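Local coordinates for adhesion and penetration protein autotransporter (Haemophilus influenzae, PDB 3SYJ) that probably acts as a serine protease and promotes adherence to and invasion of host cells, its passenger domain also self-associating to drive bacterial aggregation, at residues 278-284 and 348-354. Residues are numbered along the deposited sequence; the frame is centred on the assembly and turned at random.
Sequences GVYTISG and GSLIFAS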
loop_
_atom_site.group_PDB
_atom_site.type_symbol
_atom_site.label_atom_id
_atom_site.label_comp_id
_atom_site.label_asym_id
_atom_site.label_seq_id
_atom_site.Cartn_x
_atom_site.Cartn_y
_atom_site.Cartn_z
ATOM N N GLY A 278 53.309 -39.970 -19.752
ATOM C CA GLY A 278 53.927 -41.225 -19.369
ATOM C C GLY A 278 52.951 -42.388 -19.381
ATOM O O GLY A 278 51.749 -42.210 -19.211
ATOM N N VAL A 279 53.471 -43.590 -19.584
ATOM C CA VAL A 279 52.631 -44.780 -19.610
ATOM C C VAL A 279 53.296 -45.885 -18.798
ATOM O O VAL A 279 54.370 -46.376 -19.153
ATOM C CB VAL A 279 52.346 -45.259 -21.056
ATOM C CG1 VAL A 279 51.545 -46.556 -21.044
ATOM C CG2 VAL A 279 51.602 -44.184 -21.844
ATOM N N TYR A 280 52.653 -46.258 -17.695
ATOM C CA TYR A 280 53.215 -47.221 -16.759
ATOM C C TYR A 280 52.331 -48.455 -16.706
ATOM O O TYR A 280 51.106 -48.349 -16.782
ATOM C CB TYR A 280 53.354 -46.576 -15.374
ATOM C CG TYR A 280 54.068 -45.250 -15.444
ATOM C CD1 TYR A 280 55.454 -45.177 -15.367
ATOM C CD2 TYR A 280 53.362 -44.073 -15.630
ATOM C CE1 TYR A 280 56.113 -43.963 -15.461
ATOM C CE2 TYR A 280 54.018 -42.855 -15.728
ATOM C CZ TYR A 280 55.388 -42.807 -15.646
ATOM O OH TYR A 280 56.023 -41.589 -15.742
ATOM N N THR A 281 52.950 -49.625 -16.604
ATOM C CA THR A 281 52.201 -50.871 -16.491
ATOM C C THR A 281 52.651 -51.612 -15.240
ATOM O O THR A 281 53.847 -51.816 -15.023
ATOM C CB THR A 281 52.384 -51.780 -17.724
ATOM O OG1 THR A 281 52.190 -51.018 -18.922
ATOM C CG2 THR A 281 51.383 -52.923 -17.692
ATOM N N ILE A 282 51.688 -52.006 -14.416
ATOM C CA ILE A 282 51.992 -52.586 -13.117
ATOM C C ILE A 282 51.464 -54.006 -13.007
ATOM O O ILE A 282 50.367 -54.317 -13.472
ATOM C CB ILE A 282 51.411 -51.724 -11.961
ATOM C CG1 ILE A 282 51.893 -52.232 -10.598
ATOM C CG2 ILE A 282 49.891 -51.700 -12.007
ATOM C CD1 ILE A 282 51.635 -51.256 -9.457
ATOM N N SER A 283 52.261 -54.870 -12.393
ATOM C CA SER A 283 51.822 -56.223 -12.102
ATOM C C SER A 283 52.530 -56.709 -10.847
ATOM O O SER A 283 53.541 -56.138 -10.436
ATOM C CB SER A 283 52.137 -57.143 -13.278
ATOM O OG SER A 283 53.518 -57.096 -13.589
ATOM N N GLY A 284 52.006 -57.763 -10.235
ATOM C CA GLY A 284 52.683 -58.356 -9.099
ATOM C C GLY A 284 52.181 -59.747 -8.791
ATOM O O GLY A 284 51.315 -60.268 -9.490
ATOM N N GLY A 348 49.011 -38.722 -17.688
ATOM C CA GLY A 348 49.706 -39.973 -17.461
ATOM C C GLY A 348 48.769 -41.160 -17.489
ATOM O O GLY A 348 47.543 -41.014 -17.406
ATOM N N SER A 349 49.350 -42.346 -17.606
ATOM C CA SER A 349 48.577 -43.580 -17.679
ATOM C C SER A 349 49.172 -44.633 -16.748
ATOM O O SER A 349 50.393 -44.744 -16.607
ATOM C CB SER A 349 48.549 -44.119 -19.116
ATOM O OG SER A 349 47.698 -43.340 -19.946
ATOM N N LEU A 350 48.303 -45.400 -16.101
ATOM C CA LEU A 350 48.749 -46.503 -15.277
ATOM C C LEU A 350 47.872 -47.694 -15.603
ATOM O O LEU A 350 46.656 -47.637 -15.443
ATOM C CB LEU A 350 48.654 -46.145 -13.791
ATOM C CG LEU A 350 48.963 -47.306 -12.848
ATOM C CD1 LEU A 350 50.409 -47.823 -13.052
ATOM C CD2 LEU A 350 48.685 -46.933 -11.389
ATOM N N ILE A 351 48.486 -48.768 -16.080
ATOM C CA ILE A 351 47.718 -49.914 -16.543
ATOM C C ILE A 351 47.921 -51.063 -15.592
ATOM O O ILE A 351 49.054 -51.434 -15.294
ATOM C CB ILE A 351 48.124 -50.370 -17.974
ATOM C CG1 ILE A 351 47.689 -49.349 -19.020
ATOM C CG2 ILE A 351 47.512 -51.721 -18.306
ATOM C CD1 ILE A 351 48.689 -48.240 -19.234
ATOM N N PHE A 352 46.817 -51.620 -15.111
ATOM C CA PHE A 352 46.876 -52.791 -14.251
ATOM C C PHE A 352 46.867 -54.080 -15.093
ATOM O O PHE A 352 45.830 -54.487 -15.636
ATOM C CB PHE A 352 45.723 -52.768 -13.236
ATOM C CG PHE A 352 45.976 -51.879 -12.039
ATOM C CD1 PHE A 352 46.174 -50.514 -12.192
ATOM C CD2 PHE A 352 45.999 -52.411 -10.757
ATOM C CE1 PHE A 352 46.398 -49.701 -11.085
ATOM C CE2 PHE A 352 46.226 -51.602 -9.651
ATOM C CZ PHE A 352 46.428 -50.245 -9.815
ATOM N N ALA A 353 48.031 -54.713 -15.202
ATOM C CA ALA A 353 48.155 -55.978 -15.919
ATOM C C ALA A 353 47.760 -57.164 -15.037
ATOM O O ALA A 353 47.498 -58.262 -15.535
ATOM C CB ALA A 353 49.567 -56.151 -16.448
ATOM N N SER A 354 47.720 -56.942 -13.726
ATOM C CA SER A 354 47.257 -57.970 -12.794
ATOM C C SER A 354 46.621 -57.312 -11.585
ATOM O O SER A 354 46.798 -56.116 -11.368
ATOM C CB SER A 354 48.420 -58.854 -12.328
ATOM O OG SER A 354 49.222 -58.176 -11.366
HETATM O O HOH W 1 49.572 -41.227 -20.640
#
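In parallel strands, alternate residues each bridge two residues of the partner, as 278-284 and 348-354 illustrate. Tyr-280 N donates to Ser-349 O (2.9 Å) while Tyr-280 O accepts from Ile-351 N (2.7 Å); likewise Ile-282 N donates to Ile-351 O (2.8 Å) and Ile-282 O accepts from Ala-353 N (2.9 Å). Ser-349 N to Gly-278 O (2.9 Å) opens the ladder, beside a water joining Gly-278 O to Ser-349 OG. Bridges run from Val-279/Ser-349 to Ile-282/Phe-352; past strand 348-352 the Ser-354 hydroxyl takes over, Gly-284 N donating to Ser-354 OG at 3.0 Å. On the buried face, Ile-282 CG2 lies 4.0 Å from Leu-350 CD1 and makes a CH-pi contact 3.9 Å from the Phe-352 ring centroid; Tyr-280 OH is hydrogen-bonded to Thr-273 OG1. This is the sheet's first parallel pairing, at the beta-helix's N-terminal end; strand 289-294 continues it antiparallel. Sequence-independent main-chain bonds thus join the strands, while apolar Ile-282, Leu-350 and Phe-352 face the core and the Val-279/Ile-351 face stays partly exposed.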